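Local coordinates for protein phosphoglycerate dehydrogenase (Lactobacillus plantarum, PDB 3EVT) that probably catalyses the NAD-dependent oxidation of 3-phosphoglycerate to 3-phosphooxypyruvate, as expected of a D-isomer-specific 2-hydroxyacid dehydrogenase, at residues T235-A240 against H244-A249; H263-W266 against D270-I273. All coordinates share one frame; numbering follows the deposited sequence.

Interaction 1. Residues T235-A240 against H244-A249; sequences TALMTA and HQLSMA
The side-chain amide of Gln245 lies against Ala240 through its oxygen: OE1 comes to 3.7 Å from Ala240 CA, while Gln245 CB sits 3.4 Å from Ala240 O. The flat carbonyl group of Ala240 accepts two bent hydrogen bonds at its oxygen. Gln245 N donates to Ala240 O at 2.7 Å, with a C=O...N angle of 164°, close to the carbonyl axis. Leu246 N reaches the same oxygen at 3.2 Å from above the carbonyl plane, 57° out of it, so this second bond does not follow a lone pair. The first bond belongs to a Schellman motif that ends helix 234-242, with His244 as the C-prime residue; its positive phi reverses the chain toward strand 248-251. This is the helix-to-strand turn of a beta-alpha-beta unit of the Rossmann-type domain, begun by strand 222-225. Beyond the turn the contact is apolar. Leu246 CG packs on Ala240 CB at 3.9 Å, and Leu246 CD1 meets Leu237 CD1 at 3.4 Å, closer than two methyl carbons normally come, the two leucines crossing at about a right angle. With CG anti to the backbone N (chi1 172°), Leu237 also brings CD1 to 4.0 Å from Ala249 CB, while Leu223 of strand 222-225 touches both leucines.

Interaction 2. Residues H263-W266 against D270-I273; sequences HPLW and DVLI
Trp266 and Ile273 meet through a CH-pi interaction. Ile273 CG2 stands 4.1 Å from the centroid of the six-membered ring of Trp266, 22° off the ring normal, and is therefore over the face. It is displaced from the ring centre, with Trp266 CH2 as its nearest ring atom at 3.8 Å. Ile273 CB also leans on this ring, 3.8 Å from Trp266 CZ3. With CG1 of Ile273 beside the backbone N (chi1 -52°), CG2 falls anti to that N and meets the indole.

Aliphatic packing continues the contact beside the ring. Leu265 CD2 lies 4.2 Å from Val271 CG2, and Leu265 CB is 4.3 Å from Ile273 CD1. Val271 and Ile273 alternate with Leu272 along strand 271-273, an outermost strand of the parallel Rossmann-type sheet within this chain; the CB bonds of Val271 and Ile273 face 263-266 and that of Leu272 faces away.

No hydrogen bond joins the two segments, and the polar groups are held locally or from outside. Leu265 N donates to His263 ND1 at 3.1 Å, with an N-H...N angle of 160° and the donor in the imidazole plane, which would favour this rotation of the ring. The indole NE1 is bonded to Leu259 O. Gln120 of the second subunit reaches Trp266 O and Val271 O through NE2 and Ile273 N through OE1, placing this strand edge at the dimer interface.

Overall arrangement
Interactions 1 and 2 follow in series along the chain, their centres about 11 Å apart, and meet at the adjacent parallel strands 248-251 and 271-273. Two probable hydrogen bonds join these strands: Ala249 O to Leu272 N at 2.8 Å and Ala249 N to Asp270 O at 3.0 Å. A second junction lies outside the sheet, where Met238 CG of helix 234-242 packs 3.6 Å from Leu265 CD2. Interaction 1 thus covers a helix-to-strand step, whereas interaction 2 continues to a strand that is outermost within this chain and to the second subunit. Both fall within the sequence family's NAD-binding range, the centres of the contacts lying about 26 and 25 Å from the centre of the chain.

Interaction 1. Residues T235-A240 against H244-A249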
ATOM      1  N   THR A 235      21.000   8.897  21.538  1.00 57.45           N
ATOM      2  CA  THR A 235      22.443   8.824  21.350  1.00 57.56           C
ATOM      3  C   THR A 235      22.896   7.566  20.618  1.00 56.20           C
ATOM      4  O   THR A 235      23.620   7.658  19.608  1.00 56.00           O
ATOM      5  CB  THR A 235      23.180   8.970  22.699  1.00 58.11           C
ATOM      6  OG1 THR A 235      22.971  10.315  23.155  1.00 60.44           O
ATOM      7  CG2 THR A 235      24.675   8.712  22.523  1.00 57.79           C
ATOM      8  N   ALA A 236      22.425   6.419  21.112  1.00 54.74           N
ATOM      9  CA  ALA A 236      22.676   5.136  20.459  1.00 54.27           C
ATOM     10  C   ALA A 236      22.236   5.177  18.988  1.00 54.52           C
ATOM     11  O   ALA A 236      22.972   4.715  18.089  1.00 54.75           O
ATOM     12  CB  ALA A 236      21.967   4.037  21.199  1.00 53.75           C
ATOM     13  N   LEU A 237      21.047   5.752  18.746  1.00 53.42           N
ATOM     14  CA  LEU A 237      20.489   5.865  17.402  1.00 52.79           C
ATOM     15  C   LEU A 237      21.474   6.604  16.471  1.00 52.95           C
ATOM     16  O   LEU A 237      21.843   6.100  15.384  1.00 52.54           O
ATOM     17  CB  LEU A 237      19.093   6.528  17.432  1.00 52.18           C
ATOM     18  CG  LEU A 237      18.484   6.868  16.032  1.00 52.76           C
ATOM     19  CD1 LEU A 237      18.219   5.631  15.149  1.00 51.69           C
ATOM     20  CD2 LEU A 237      17.227   7.719  16.086  1.00 49.97           C
ATOM     21  N   MET A 238      21.925   7.783  16.904  1.00 53.47           N
ATOM     22  CA  MET A 238      22.844   8.553  16.087  1.00 53.64           C
ATOM     23  C   MET A 238      24.157   7.815  15.841  1.00 53.99           C
ATOM     24  O   MET A 238      24.681   7.857  14.718  1.00 53.34           O
ATOM     25  CB  MET A 238      23.049   9.965  16.645  1.00 54.01           C
ATOM     26  CG  MET A 238      21.784  10.861  16.455  1.00 54.63           C
ATOM     27  SD  MET A 238      22.082  12.582  16.888  1.00 52.48           S
ATOM     28  CE  MET A 238      22.073  12.325  18.655  1.00 48.60           C
ATOM     29  N   THR A 239      24.654   7.093  16.856  1.00 53.63           N
ATOM     30  CA  THR A 239      25.857   6.299  16.653  1.00 54.06           C
ATOM     31  C   THR A 239      25.645   5.025  15.788  1.00 52.90           C
ATOM     32  O   THR A 239      26.495   4.697  14.944  1.00 52.17           O
ATOM     33  CB  THR A 239      26.724   6.139  17.981  1.00 54.27           C
ATOM     34  OG1 THR A 239      26.096   5.249  18.877  1.00 57.00           O
ATOM     35  CG2 THR A 239      26.853   7.489  18.721  1.00 54.88           C
ATOM     36  N   ALA A 240      24.484   4.377  15.911  1.00 52.75           N
ATOM     37  CA  ALA A 240      24.118   3.252  15.003  1.00 52.11           C
ATOM     38  C   ALA A 240      24.051   3.674  13.532  1.00 52.17           C
ATOM     39  O   ALA A 240      24.428   2.904  12.647  1.00 52.81           O
ATOM     40  CB  ALA A 240      22.811   2.640  15.392  1.00 51.93           C
ATOM     41  N   HIS A 244      26.657   2.746  10.328  1.00 60.83           N
ATOM     42  CA  HIS A 244      25.867   2.005   9.369  1.00 60.82           C
ATOM     43  C   HIS A 244      25.321   0.724   9.914  1.00 60.18           C
ATOM     44  O   HIS A 244      25.273  -0.264   9.180  1.00 61.17           O
ATOM     45  CB  HIS A 244      26.721   1.667   8.166  1.00 61.75           C
ATOM     46  CG  HIS A 244      27.507   2.833   7.674  1.00 65.28           C
ATOM     47  ND1 HIS A 244      26.911   3.914   7.063  1.00 68.80           N
ATOM     48  CD2 HIS A 244      28.829   3.121   7.746  1.00 70.42           C
ATOM     49  CE1 HIS A 244      27.834   4.811   6.755  1.00 71.37           C
ATOM     50  NE2 HIS A 244      29.006   4.361   7.171  1.00 73.10           N
ATOM     51  N   GLN A 245      24.948   0.703  11.188  1.00 58.98           N
ATOM     52  CA  GLN A 245      24.209  -0.428  11.727  1.00 58.70           C
ATOM     53  C   GLN A 245      22.742  -0.257  11.308  1.00 57.22           C
ATOM     54  O   GLN A 245      21.962  -1.217  11.289  1.00 57.45           O
ATOM     55  CB  GLN A 245      24.331  -0.474  13.258  1.00 59.02           C
ATOM     56  CG  GLN A 245      25.392  -1.424  13.792  1.00 63.58           C
ATOM     57  CD  GLN A 245      25.835  -1.111  15.254  1.00 70.80           C
ATOM     58  OE1 GLN A 245      25.689   0.024  15.755  1.00 73.31           O
ATOM     59  NE2 GLN A 245      26.386  -2.131  15.937  1.00 72.28           N
ATOM     60  N   LEU A 246      22.381   0.990  11.005  1.00 55.25           N
ATOM     61  CA  LEU A 246      21.030   1.370  10.553  1.00 53.34           C
ATOM     62  C   LEU A 246      21.217   2.216   9.299  1.00 52.11           C
ATOM     63  O   LEU A 246      22.153   3.015   9.233  1.00 51.58           O
ATOM     64  CB  LEU A 246      20.321   2.225  11.609  1.00 52.78           C
ATOM     65  CG  LEU A 246      19.878   1.628  12.949  1.00 52.72           C
ATOM     66  CD1 LEU A 246      18.976   2.594  13.709  1.00 52.38           C
ATOM     67  CD2 LEU A 246      19.153   0.310  12.754  1.00 51.30           C
ATOM     68  N   SER A 247      20.313   2.094   8.324  1.00 50.71           N
ATOM     69  CA  SER A 247      20.419   2.956   7.127  1.00 48.34           C
ATOM     70  C   SER A 247      19.727   4.323   7.283  1.00 47.30           C
ATOM     71  O   SER A 247      20.174   5.301   6.692  1.00 46.77           O
ATOM     72  CB  SER A 247      19.877   2.266   5.875  1.00 48.19           C
ATOM     73  OG  SER A 247      18.626   1.634   6.117  1.00 48.75           O
ATOM     74  N   MET A 248      18.654   4.397   8.080  1.00 45.37           N
ATOM     75  CA  MET A 248      17.757   5.567   8.073  1.00 44.34           C
ATOM     76  C   MET A 248      16.855   5.437   9.300  1.00 43.02           C
ATOM     77  O   MET A 248      16.638   4.313   9.795  1.00 41.43           O
ATOM     78  CB  MET A 248      16.843   5.574   6.818  1.00 43.27           C
ATOM     79  CG  MET A 248      17.472   5.980   5.505  1.00 45.94           C
ATOM     80  SD  MET A 248      17.934   7.729   5.217  1.00 42.42           S
ATOM     81  CE  MET A 248      16.442   8.404   5.863  1.00 37.51           C
ATOM     82  N   ALA A 249      16.314   6.563   9.767  1.00 42.15           N
ATOM     83  CA  ALA A 249      15.263   6.531  10.797  1.00 42.70           C
ATOM     84  C   ALA A 249      14.131   7.508  10.475  1.00 42.59           C
ATOM     85  O   ALA A 249      14.337   8.505   9.784  1.00 44.10           O
ATOM     86  CB  ALA A 249      15.822   6.827  12.124  1.00 42.77           C
TER

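Interaction 2. Residues H263-W266 against D270-I273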
ATOM      1  N   HIS A 263      18.369  20.715  18.577  1.00 57.03           N
ATOM      2  CA  HIS A 263      18.742  19.309  18.710  1.00 56.09           C
ATOM      3  C   HIS A 263      19.466  18.805  17.446  1.00 55.60           C
ATOM      4  O   HIS A 263      19.093  19.180  16.318  1.00 55.33           O
ATOM      5  CB  HIS A 263      17.525  18.441  19.013  1.00 55.48           C
ATOM      6  CG  HIS A 263      17.877  17.144  19.651  1.00 55.92           C
ATOM      7  ND1 HIS A 263      18.441  16.103  18.945  1.00 55.34           N
ATOM      8  CD2 HIS A 263      17.786  16.727  20.939  1.00 55.02           C
ATOM      9  CE1 HIS A 263      18.671  15.096  19.768  1.00 55.71           C
ATOM     10  NE2 HIS A 263      18.275  15.446  20.983  1.00 54.41           N
ATOM     11  N   PRO A 264      20.516  17.985  17.635  1.00 55.18           N
ATOM     12  CA  PRO A 264      21.321  17.594  16.459  1.00 55.18           C
ATOM     13  C   PRO A 264      20.615  16.588  15.530  1.00 54.33           C
ATOM     14  O   PRO A 264      20.950  16.514  14.336  1.00 54.61           O
ATOM     15  CB  PRO A 264      22.647  17.060  17.058  1.00 55.34           C
ATOM     16  CG  PRO A 264      22.416  16.907  18.564  1.00 54.69           C
ATOM     17  CD  PRO A 264      21.132  17.601  18.927  1.00 55.53           C
ATOM     18  N   LEU A 265      19.623  15.864  16.055  1.00 53.40           N
ATOM     19  CA  LEU A 265      18.742  15.014  15.207  1.00 52.20           C
ATOM     20  C   LEU A 265      18.180  15.746  13.994  1.00 51.14           C
ATOM     21  O   LEU A 265      18.080  15.177  12.896  1.00 50.19           O
ATOM     22  CB  LEU A 265      17.564  14.407  16.004  1.00 51.83           C
ATOM     23  CG  LEU A 265      17.785  13.126  16.793  1.00 51.23           C
ATOM     24  CD1 LEU A 265      16.492  12.706  17.417  1.00 47.40           C
ATOM     25  CD2 LEU A 265      18.387  11.974  15.911  1.00 49.60           C
ATOM     26  N   TRP A 266      17.790  16.998  14.183  1.00 50.24           N
ATOM     27  CA  TRP A 266      17.246  17.771  13.045  1.00 50.61           C
ATOM     28  C   TRP A 266      18.218  17.970  11.882  1.00 50.68           C
ATOM     29  O   TRP A 266      17.788  18.059  10.733  1.00 49.17           O
ATOM     30  CB  TRP A 266      16.820  19.172  13.453  1.00 49.71           C
ATOM     31  CG  TRP A 266      15.616  19.325  14.395  1.00 50.55           C
ATOM     32  CD1 TRP A 266      15.659  19.633  15.731  1.00 49.20           C
ATOM     33  CD2 TRP A 266      14.213  19.279  14.039  1.00 47.89           C
ATOM     34  NE1 TRP A 266      14.372  19.770  16.216  1.00 51.28           N
ATOM     35  CE2 TRP A 266      13.475  19.560  15.203  1.00 48.20           C
ATOM     36  CE3 TRP A 266      13.521  19.041  12.845  1.00 48.82           C
ATOM     37  CZ2 TRP A 266      12.074  19.598  15.219  1.00 47.10           C
ATOM     38  CZ3 TRP A 266      12.128  19.075  12.853  1.00 48.41           C
ATOM     39  CH2 TRP A 266      11.416  19.327  14.049  1.00 49.19           C
ATOM     40  N   ASP A 270      19.585  11.707   7.444  1.00 43.93           N
ATOM     41  CA  ASP A 270      19.218  10.303   7.508  1.00 44.00           C
ATOM     42  C   ASP A 270      18.199  10.040   8.620  1.00 43.23           C
ATOM     43  O   ASP A 270      17.969   8.883   8.995  1.00 41.80           O
ATOM     44  CB  ASP A 270      20.459   9.403   7.695  1.00 44.25           C
ATOM     45  CG  ASP A 270      21.207   9.688   8.991  1.00 44.45           C
ATOM     46  OD1 ASP A 270      20.793  10.593   9.733  1.00 44.99           O
ATOM     47  OD2 ASP A 270      22.236   9.026   9.252  1.00 44.68           O
ATOM     48  N   VAL A 271      17.608  11.120   9.143  1.00 42.23           N
ATOM     49  CA  VAL A 271      16.537  10.971  10.125  1.00 42.57           C
ATOM     50  C   VAL A 271      15.401  11.879   9.690  1.00 42.15           C
ATOM     51  O   VAL A 271      15.641  13.064   9.402  1.00 42.27           O
ATOM     52  CB  VAL A 271      16.998  11.299  11.572  1.00 41.91           C
ATOM     53  CG1 VAL A 271      15.864  11.109  12.576  1.00 41.31           C
ATOM     54  CG2 VAL A 271      18.161  10.445  11.959  1.00 42.53           C
ATOM     55  N   LEU A 272      14.188  11.338   9.583  1.00 41.05           N
ATOM     56  CA  LEU A 272      13.063  12.166   9.139  1.00 42.18           C
ATOM     57  C   LEU A 272      12.219  12.441  10.336  1.00 41.80           C
ATOM     58  O   LEU A 272      11.583  11.535  10.824  1.00 43.69           O
ATOM     59  CB  LEU A 272      12.177  11.429   8.116  1.00 41.86           C
ATOM     60  CG  LEU A 272      12.816  10.670   6.937  1.00 45.21           C
ATOM     61  CD1 LEU A 272      11.792   9.981   5.975  1.00 40.91           C
ATOM     62  CD2 LEU A 272      13.738  11.570   6.191  1.00 45.31           C
ATOM     63  N   ILE A 273      12.189  13.680  10.801  1.00 41.59           N
ATOM     64  CA  ILE A 273      11.448  14.023  11.997  1.00 40.41           C
ATOM     65  C   ILE A 273      10.070  14.477  11.554  1.00 41.13           C
ATOM     66  O   ILE A 273       9.953  15.380  10.709  1.00 40.99           O
ATOM     67  CB  ILE A 273      12.138  15.232  12.784  1.00 40.48           C
ATOM     68  CG1 ILE A 273      13.603  14.943  13.037  1.00 38.39           C
ATOM     69  CG2 ILE A 273      11.423  15.502  14.129  1.00 38.97           C
ATOM     70  CD1 ILE A 273      13.836  13.782  14.027  1.00 40.09           C
TER